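Local coordinates for envelope glycoprotein (Thogoto virus, PDB 5XEA) that probably attaches the virus to its host-cell receptor and then induces fusion of the viral envelope with the host membrane, as a gp64-family glycoprotein, at residues Ala44-Ala49 with Glu184-Tyr189; Cys89-Ile94 with Trp140-Thr145. All blocks are in the same frame, centred on the assembly; numbering follows the deposited sequence.

Contact 1. Residues Ala44-Ala49 with Glu184-Tyr189. With NAG (2-acetamido-2-deoxy-beta-D-glucopyranose), chain E.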
ATOM      1  N   ALA B  44      26.843  -1.353  -9.090  1.00 40.12           N
ATOM      2  CA  ALA B  44      26.795  -2.793  -9.313  1.00 40.39           C
ATOM      3  C   ALA B  44      27.288  -3.103 -10.716  1.00 36.62           C
ATOM      4  O   ALA B  44      26.837  -2.491 -11.689  1.00 37.95           O
ATOM      5  CB  ALA B  44      25.384  -3.349  -9.112  1.00 38.92           C
ATOM      6  N   GLY B  45      28.205  -4.049 -10.817  1.00 36.53           N
ATOM      7  CA  GLY B  45      28.760  -4.433 -12.102  1.00 33.63           C
ATOM      8  C   GLY B  45      28.855  -5.937 -12.249  1.00 36.81           C
ATOM      9  O   GLY B  45      29.040  -6.668 -11.276  1.00 36.94           O
ATOM     10  N   TYR B  46      28.724  -6.394 -13.501  1.00 31.24           N
ATOM     11  CA  TYR B  46      28.814  -7.811 -13.823  1.00 30.60           C
ATOM     12  C   TYR B  46      29.710  -8.001 -15.035  1.00 32.60           C
ATOM     13  O   TYR B  46      29.843  -7.107 -15.874  1.00 36.96           O
ATOM     14  CB  TYR B  46      27.427  -8.448 -14.084  1.00 31.95           C
ATOM     15  CG  TYR B  46      26.702  -7.949 -15.316  1.00 39.94           C
ATOM     16  CD1 TYR B  46      26.838  -8.595 -16.546  1.00 32.43           C
ATOM     17  CD2 TYR B  46      25.868  -6.837 -15.245  1.00 33.56           C
ATOM     18  CE1 TYR B  46      26.180  -8.128 -17.668  1.00 31.08           C
ATOM     19  CE2 TYR B  46      25.210  -6.365 -16.364  1.00 33.18           C
ATOM     20  CZ  TYR B  46      25.362  -7.013 -17.573  1.00 40.90           C
ATOM     21  OH  TYR B  46      24.689  -6.530 -18.681  1.00 34.87           O
ATOM     22  N   ARG B  47      30.318  -9.180 -15.112  1.00 36.85           N
ATOM     23  CA  ARG B  47      31.147  -9.553 -16.253  1.00 34.85           C
ATOM     24  C   ARG B  47      31.244 -11.067 -16.292  1.00 35.97           C
ATOM     25  O   ARG B  47      31.551 -11.697 -15.272  1.00 32.68           O
ATOM     26  CB  ARG B  47      32.537  -8.926 -16.157  1.00 33.98           C
ATOM     27  CG  ARG B  47      33.518  -9.352 -17.265  1.00 40.34           C
ATOM     28  CD  ARG B  47      34.752  -8.467 -17.177  1.00 36.84           C
ATOM     29  NE  ARG B  47      35.411  -8.639 -15.889  1.00 41.26           N
ATOM     30  CZ  ARG B  47      36.372  -7.856 -15.415  1.00 42.82           C
ATOM     31  NH1 ARG B  47      36.812  -6.827 -16.129  1.00 39.96           N
ATOM     32  NH2 ARG B  47      36.897  -8.121 -14.224  1.00 40.97           N
ATOM     33  N   THR B  48      30.996 -11.637 -17.462  1.00 35.30           N
ATOM     34  CA  THR B  48      31.051 -13.081 -17.654  1.00 31.67           C
ATOM     35  C   THR B  48      31.596 -13.364 -19.045  1.00 35.84           C
ATOM     36  O   THR B  48      31.380 -12.588 -19.987  1.00 32.34           O
ATOM     37  CB  THR B  48      29.641 -13.696 -17.447  1.00 41.92           C
ATOM     38  OG1 THR B  48      29.281 -13.598 -16.063  1.00 35.35           O
ATOM     39  CG2 THR B  48      29.571 -15.133 -17.874  1.00 33.74           C
ATOM     40  N   ALA B  49      32.312 -14.481 -19.172  1.00 34.95           N
ATOM     41  CA  ALA B  49      32.773 -14.967 -20.465  1.00 33.16           C
ATOM     42  C   ALA B  49      32.044 -16.259 -20.823  1.00 32.33           C
ATOM     43  O   ALA B  49      31.770 -17.086 -19.949  1.00 32.78           O
ATOM     44  CB  ALA B  49      34.293 -15.202 -20.453  1.00 30.57           C
ATOM     45  N   GLU B 184      29.417 -11.654  -5.812  1.00 42.14           N
ATOM     46  CA  GLU B 184      28.505 -12.792  -5.817  1.00 46.35           C
ATOM     47  C   GLU B 184      28.291 -13.244  -7.255  1.00 39.22           C
ATOM     48  O   GLU B 184      27.633 -12.549  -8.032  1.00 45.78           O
ATOM     49  CB  GLU B 184      27.183 -12.410  -5.148  1.00 54.12           C
ATOM     50  CG  GLU B 184      26.259 -13.576  -4.891  1.00 67.31           C
ATOM     51  CD  GLU B 184      25.061 -13.170  -4.043  1.00 77.25           C
ATOM     52  OE1 GLU B 184      25.022 -12.001  -3.591  1.00 78.64           O
ATOM     53  OE2 GLU B 184      24.166 -14.020  -3.831  1.00 75.16           O
ATOM     54  N   LYS B 185      28.854 -14.400  -7.605  1.00 43.70           N
ATOM     55  CA  LYS B 185      28.739 -15.008  -8.938  1.00 38.77           C
ATOM     56  C   LYS B 185      29.333 -14.035  -9.949  1.00 31.09           C
ATOM     57  O   LYS B 185      30.545 -13.780  -9.869  1.00 41.83           O
ATOM     58  CB  LYS B 185      27.281 -15.413  -9.167  1.00 46.81           C
ATOM     59  CG  LYS B 185      26.674 -16.281  -8.103  1.00 58.08           C
ATOM     60  CD  LYS B 185      25.567 -17.117  -8.698  1.00 75.08           C
ATOM     61  CE  LYS B 185      24.738 -17.846  -7.667  1.00 89.97           C
ATOM     62  NZ  LYS B 185      23.764 -16.905  -7.013  1.00 96.08           N
ATOM     63  N   ASP B 186      28.552 -13.475 -10.880  1.00 35.59           N
ATOM     64  CA  ASP B 186      29.030 -12.573 -11.916  1.00 28.30           C
ATOM     65  C   ASP B 186      29.076 -11.109 -11.483  1.00 34.25           C
ATOM     66  O   ASP B 186      29.727 -10.304 -12.160  1.00 34.28           O
ATOM     67  CB  ASP B 186      28.124 -12.727 -13.146  1.00 36.31           C
ATOM     68  CG  ASP B 186      26.647 -12.465 -12.834  1.00 44.00           C
ATOM     69  OD1 ASP B 186      26.187 -12.793 -11.707  1.00 40.86           O
ATOM     70  OD2 ASP B 186      25.950 -11.908 -13.731  1.00 37.32           O
ATOM     71  N   PHE B 187      28.422 -10.759 -10.372  1.00 34.62           N
ATOM     72  CA  PHE B 187      28.250  -9.390  -9.920  1.00 34.55           C
ATOM     73  C   PHE B 187      29.218  -9.059  -8.791  1.00 39.72           C
ATOM     74  O   PHE B 187      29.525  -9.894  -7.936  1.00 37.28           O
ATOM     75  CB  PHE B 187      26.809  -9.154  -9.425  1.00 33.16           C
ATOM     76  CG  PHE B 187      25.913  -8.489 -10.437  1.00 30.81           C
ATOM     77  CD1 PHE B 187      25.816  -7.115 -10.502  1.00 37.37           C
ATOM     78  CD2 PHE B 187      25.176  -9.244 -11.334  1.00 34.59           C
ATOM     79  CE1 PHE B 187      24.983  -6.494 -11.436  1.00 37.56           C
ATOM     80  CE2 PHE B 187      24.354  -8.638 -12.279  1.00 33.86           C
ATOM     81  CZ  PHE B 187      24.260  -7.266 -12.329  1.00 38.40           C
ATOM     82  N   SER B 188      29.673  -7.814  -8.787  1.00 32.34           N
ATOM     83  CA  SER B 188      30.157  -7.185  -7.565  1.00 37.65           C
ATOM     84  C   SER B 188      29.319  -5.948  -7.269  1.00 35.72           C
ATOM     85  O   SER B 188      28.753  -5.330  -8.178  1.00 40.59           O
ATOM     86  CB  SER B 188      31.645  -6.819  -7.673  1.00 39.23           C
ATOM     87  OG  SER B 188      32.427  -7.988  -7.876  1.00 46.31           O
ATOM     88  N   TYR B 189      29.250  -5.593  -5.989  1.00 38.40           N
ATOM     89  CA  TYR B 189      28.421  -4.499  -5.505  1.00 37.51           C
ATOM     90  C   TYR B 189      29.238  -3.587  -4.604  1.00 43.97           C
ATOM     91  O   TYR B 189      29.952  -4.054  -3.710  1.00 42.62           O
ATOM     92  CB  TYR B 189      27.220  -5.004  -4.707  1.00 38.93           C
ATOM     93  CG  TYR B 189      26.391  -6.045  -5.409  1.00 37.43           C
ATOM     94  CD1 TYR B 189      25.235  -5.693  -6.092  1.00 40.96           C
ATOM     95  CD2 TYR B 189      26.753  -7.378  -5.368  1.00 35.32           C
ATOM     96  CE1 TYR B 189      24.458  -6.654  -6.735  1.00 45.77           C
ATOM     97  CE2 TYR B 189      25.981  -8.356  -6.016  1.00 34.46           C
ATOM     98  CZ  TYR B 189      24.837  -7.981  -6.693  1.00 36.48           C
ATOM     99  OH  TYR B 189      24.092  -8.951  -7.323  1.00 40.95           O
TER
HETATM  100  C1  NAG E   1      20.699 -12.023   1.042  1.00 44.32           C
HETATM  101  C2  NAG E   1      21.266 -13.339   1.589  1.00 64.20           C
HETATM  102  C3  NAG E   1      22.716 -13.160   2.058  1.00 72.44           C
HETATM  103  C4  NAG E   1      23.571 -12.490   0.989  1.00 69.09           C
HETATM  104  C5  NAG E   1      22.889 -11.182   0.584  1.00 62.35           C
HETATM  105  C6  NAG E   1      23.575 -10.429  -0.529  1.00 69.53           C
HETATM  106  C7  NAG E   1      19.577 -14.839   2.546  1.00 73.11           C
HETATM  107  C8  NAG E   1      18.810 -15.214   3.774  1.00 66.36           C
HETATM  108  N2  NAG E   1      20.441 -13.829   2.681  1.00 68.52           N
HETATM  109  O3  NAG E   1      23.262 -14.427   2.408  1.00 84.61           O
HETATM  110  O4  NAG E   1      24.877 -12.274   1.519  1.00 77.88           O
HETATM  111  O5  NAG E   1      21.582 -11.481   0.086  1.00 52.72           O
HETATM  112  O6  NAG E   1      23.210 -10.961  -1.794  1.00 72.84           O
HETATM  113  O7  NAG E   1      19.424 -15.426   1.478  1.00 76.86           O
HETATM  114  O   HOH W   1      26.793 -12.503 -16.414  1.00 45.74           O
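Tyr46 and Phe187 lie side by side on one face of an antiparallel beta sheet, where strand 187-192, just after its type II' turn, joins strand 40-56. They form a non-hydrogen-bonded pair with CA atoms 4.2 Å apart. Tyr46 CB sits over the centre of the Phe187 ring in a CH-pi contact, 3.6 Å from the centroid. CG of Tyr46 stands between the backbone N and the carbonyl carbon (chi1 66°), and ring atom CD2 meets Phe187 CZ at 3.4 Å; the ring planes are inclined at 41°. Ala44 CB sits at the rim of Phe187 near CE1 and touches CD1 of Tyr189. Val426 and Ser429 of helix 421-437 cover this aromatic face.

Ala44 and Tyr189 form the next non-hydrogen-bonded pair; between the two, Gly45 and Ser188 form the hydrogen-bonded pair, Gly45 N to Ser188 O at 3.0 Å and Ser188 N to Gly45 O at 2.8 Å. Toward the turn, Arg47 N reaches Asp186 O at a longer 3.2 Å. At the polar edge Asp186 CB packs on Thr48 OG1, which is also hydrogen-bonded to His72 ND1. At the start of the turn, away from strand 40-56, Glu184 OE1 accepts a hydrogen bond from O6 of a glycan NAG. A water links strand 40-56 to the turn, 2.7 Å from Thr48 OG1 and donating to Asp186 OD2 at 2.9 Å.

Contact 2. Residues Cys89-Ile94 with Trp140-Thr145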
ATOM      1  N   CYS B  89      32.172  -0.625 -18.839  1.00 45.51           N
ATOM      2  CA  CYS B  89      32.678  -1.888 -18.328  1.00 46.25           C
ATOM      3  C   CYS B  89      33.783  -2.402 -19.245  1.00 51.54           C
ATOM      4  O   CYS B  89      33.902  -1.998 -20.406  1.00 55.87           O
ATOM      5  CB  CYS B  89      31.549  -2.933 -18.195  1.00 43.05           C
ATOM      6  SG  CYS B  89      30.668  -3.457 -19.741  1.00 79.48           S
ATOM      7  N   SER B  90      34.594  -3.306 -18.717  1.00 47.46           N
ATOM      8  CA  SER B  90      35.666  -3.908 -19.491  1.00 44.82           C
ATOM      9  C   SER B  90      35.396  -5.391 -19.723  1.00 44.67           C
ATOM     10  O   SER B  90      34.607  -6.023 -19.017  1.00 46.12           O
ATOM     11  CB  SER B  90      37.019  -3.726 -18.796  1.00 44.63           C
ATOM     12  OG  SER B  90      37.042  -4.400 -17.556  1.00 51.33           O
ATOM     13  N   TYR B  91      36.092  -5.950 -20.711  1.00 48.98           N
ATOM     14  CA  TYR B  91      35.948  -7.358 -21.038  1.00 45.73           C
ATOM     15  C   TYR B  91      37.189  -7.815 -21.805  1.00 43.58           C
ATOM     16  O   TYR B  91      38.024  -7.002 -22.216  1.00 42.91           O
ATOM     17  CB  TYR B  91      34.653  -7.600 -21.817  1.00 41.30           C
ATOM     18  CG  TYR B  91      34.528  -6.832 -23.122  1.00 44.66           C
ATOM     19  CD1 TYR B  91      34.979  -7.388 -24.319  1.00 44.65           C
ATOM     20  CD2 TYR B  91      33.938  -5.563 -23.168  1.00 53.49           C
ATOM     21  CE1 TYR B  91      34.858  -6.704 -25.522  1.00 45.71           C
ATOM     22  CE2 TYR B  91      33.811  -4.868 -24.379  1.00 49.31           C
ATOM     23  CZ  TYR B  91      34.274  -5.451 -25.553  1.00 56.68           C
ATOM     24  OH  TYR B  91      34.171  -4.798 -26.767  1.00 57.59           O
ATOM     25  N   GLY B  92      37.302  -9.139 -21.989  1.00 38.01           N
ATOM     26  CA  GLY B  92      38.484  -9.733 -22.587  1.00 41.81           C
ATOM     27  C   GLY B  92      38.405  -9.825 -24.099  1.00 46.99           C
ATOM     28  O   GLY B  92      37.473  -9.338 -24.738  1.00 45.70           O
ATOM     29  N   ASP B  93      39.426 -10.461 -24.681  1.00 37.79           N
ATOM     30  CA  ASP B  93      39.426 -10.700 -26.118  1.00 43.44           C
ATOM     31  C   ASP B  93      38.342 -11.700 -26.493  1.00 43.73           C
ATOM     32  O   ASP B  93      38.033 -12.623 -25.739  1.00 41.84           O
ATOM     33  CB  ASP B  93      40.791 -11.225 -26.582  1.00 51.32           C
ATOM     34  CG  ASP B  93      41.891 -10.177 -26.465  1.00 63.94           C
ATOM     35  OD1 ASP B  93      41.625  -8.994 -26.782  1.00 63.90           O
ATOM     36  OD2 ASP B  93      43.017 -10.538 -26.050  1.00 68.72           O
ATOM     37  N   ILE B  94      37.763 -11.510 -27.676  1.00 45.37           N
ATOM     38  CA  ILE B  94      36.742 -12.411 -28.186  1.00 42.61           C
ATOM     39  C   ILE B  94      37.345 -13.242 -29.311  1.00 42.06           C
ATOM     40  O   ILE B  94      38.268 -12.811 -30.012  1.00 46.13           O
ATOM     41  CB  ILE B  94      35.466 -11.674 -28.658  1.00 46.21           C
ATOM     42  CG1 ILE B  94      35.496 -11.399 -30.155  1.00 56.50           C
ATOM     43  CG2 ILE B  94      35.203 -10.370 -27.821  1.00 43.75           C
ATOM     44  CD1 ILE B  94      34.242 -11.867 -30.866  1.00 62.55           C
ATOM     45  N   TRP B 140      32.079 -12.146 -24.448  1.00 32.90           N
ATOM     46  CA  TRP B 140      31.983 -11.536 -23.131  1.00 32.82           C
ATOM     47  C   TRP B 140      30.673 -10.783 -22.992  1.00 33.79           C
ATOM     48  O   TRP B 140      30.119 -10.288 -23.973  1.00 36.28           O
ATOM     49  CB  TRP B 140      33.162 -10.564 -22.879  1.00 33.77           C
ATOM     50  CG  TRP B 140      34.470 -11.263 -22.780  1.00 34.13           C
ATOM     51  CD1 TRP B 140      35.244 -11.715 -23.820  1.00 34.51           C
ATOM     52  CD2 TRP B 140      35.144 -11.645 -21.579  1.00 39.94           C
ATOM     53  NE1 TRP B 140      36.369 -12.331 -23.335  1.00 36.44           N
ATOM     54  CE2 TRP B 140      36.329 -12.323 -21.965  1.00 39.60           C
ATOM     55  CE3 TRP B 140      34.872 -11.477 -20.210  1.00 33.95           C
ATOM     56  CZ2 TRP B 140      37.240 -12.827 -21.034  1.00 36.93           C
ATOM     57  CZ3 TRP B 140      35.765 -11.980 -19.287  1.00 34.22           C
ATOM     58  CH2 TRP B 140      36.949 -12.646 -19.706  1.00 36.05           C
ATOM     59  N   ARG B 141      30.201 -10.679 -21.749  1.00 32.06           N
ATOM     60  CA  ARG B 141      29.168  -9.717 -21.389  1.00 31.90           C
ATOM     61  C   ARG B 141      29.660  -8.925 -20.187  1.00 35.23           C
ATOM     62  O   ARG B 141      30.403  -9.441 -19.343  1.00 35.40           O
ATOM     63  CB  ARG B 141      27.814 -10.369 -21.060  1.00 31.39           C
ATOM     64  CG  ARG B 141      27.795 -11.131 -19.732  1.00 35.01           C
ATOM     65  CD  ARG B 141      26.623 -12.111 -19.653  1.00 32.23           C
ATOM     66  NE  ARG B 141      25.357 -11.415 -19.912  1.00 36.07           N
ATOM     67  CZ  ARG B 141      24.491 -11.043 -18.972  1.00 40.13           C
ATOM     68  NH1 ARG B 141      24.732 -11.293 -17.694  1.00 31.49           N
ATOM     69  NH2 ARG B 141      23.373 -10.417 -19.311  1.00 30.98           N
ATOM     70  N   CYS B 142      29.250  -7.666 -20.123  1.00 34.60           N
ATOM     71  CA  CYS B 142      29.533  -6.873 -18.934  1.00 36.77           C
ATOM     72  C   CYS B 142      28.552  -5.716 -18.878  1.00 39.12           C
ATOM     73  O   CYS B 142      27.934  -5.348 -19.883  1.00 37.04           O
ATOM     74  CB  CYS B 142      30.982  -6.375 -18.924  1.00 38.83           C
ATOM     75  SG  CYS B 142      31.396  -5.301 -20.313  1.00 50.78           S
ATOM     76  N   GLY B 143      28.410  -5.149 -17.694  1.00 35.76           N
ATOM     77  CA  GLY B 143      27.496  -4.036 -17.522  1.00 35.46           C
ATOM     78  C   GLY B 143      27.700  -3.417 -16.160  1.00 38.04           C
ATOM     79  O   GLY B 143      28.266  -4.039 -15.252  1.00 37.35           O
ATOM     80  N   VAL B 144      27.233  -2.178 -16.024  1.00 35.90           N
ATOM     81  CA  VAL B 144      27.425  -1.437 -14.781  1.00 38.31           C
ATOM     82  C   VAL B 144      26.238  -0.506 -14.587  1.00 44.03           C
ATOM     83  O   VAL B 144      25.678   0.022 -15.555  1.00 48.29           O
ATOM     84  CB  VAL B 144      28.758  -0.663 -14.781  1.00 36.60           C
ATOM     85  CG1 VAL B 144      28.770   0.397 -15.886  1.00 44.47           C
ATOM     86  CG2 VAL B 144      29.029  -0.016 -13.407  1.00 39.96           C
ATOM     87  N   THR B 145      25.840  -0.326 -13.330  1.00 44.44           N
ATOM     88  CA  THR B 145      24.881   0.702 -12.962  1.00 41.76           C
ATOM     89  C   THR B 145      25.395   1.443 -11.736  1.00 44.33           C
ATOM     90  O   THR B 145      26.085   0.874 -10.883  1.00 40.68           O
ATOM     91  CB  THR B 145      23.471   0.124 -12.677  1.00 49.88           C
ATOM     92  OG1 THR B 145      22.500   1.178 -12.707  1.00 53.36           O
ATOM     93  CG2 THR B 145      23.405  -0.539 -11.300  1.00 49.38           C
TER
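Cys89 and Cys142 are joined by a disulfide, SG to SG 2.1 Å, that ties the short strand 89-91 to the long strand 133-156. The axes of strand 89-91 and of 140-145 run antiparallel (165°), 6.2 Å apart at closest approach; no backbone hydrogen bond joins them, so the link is made by side chains. Both sulfurs stand between their own backbone N and carbonyl carbon, and the bridge is closed with a chi3 of 61°.

Trp140 and Tyr91 supply the aromatic contacts. One face of the indole lies against the backbone of Gly92, whose N is 3.2 Å above the ring plane and whose CA makes a CH-pi contact with the five-membered ring, 3.6 Å from its centroid. Tyr91 crosses beside it, CB against Trp140 CB at 3.5 Å, while Tyr91 CD2 touches Cys142 SG at 3.8 Å in an oblique sulfur-aromatic contact.

One hydrogen bond crosses the segments: Trp140 NE1 donates to Asp93 O at 2.9 Å. The oxygen lies near the indole plane, but the donor stands well above the carbonyl plane, and the N-H...O angle is a bent 144°.

Cys89 and Tyr91 pair through their backbones with strand 115-117, Trp83 of helix 77-86 packs on Cys89, and Arg47 and Ala49 of strand 40-56 touch Trp140.

In the fold
Both contacts are largely buried and share one sheet: strand 40-56 of contact 1 is the neighbour of strand 133-156 of contact 2, with Thr48 O 2.9 Å from Arg141 N and Ala44 O 2.9 Å from Thr145 N in probable hydrogen bonds. Contact 2 is nested within the loop that contact 1 closes. Contact 1 is a strand pairing, held by backbone hydrogen bonds and aromatic packing, with a water between strand and turn at its polar edge and a glycan sugar on turn residue Glu184, away from strand 40-56. Contact 2 instead fastens a strand of a separate two-stranded sheet onto this one, by a covalent bridge and an indole, with exposed Ile94 at its margin.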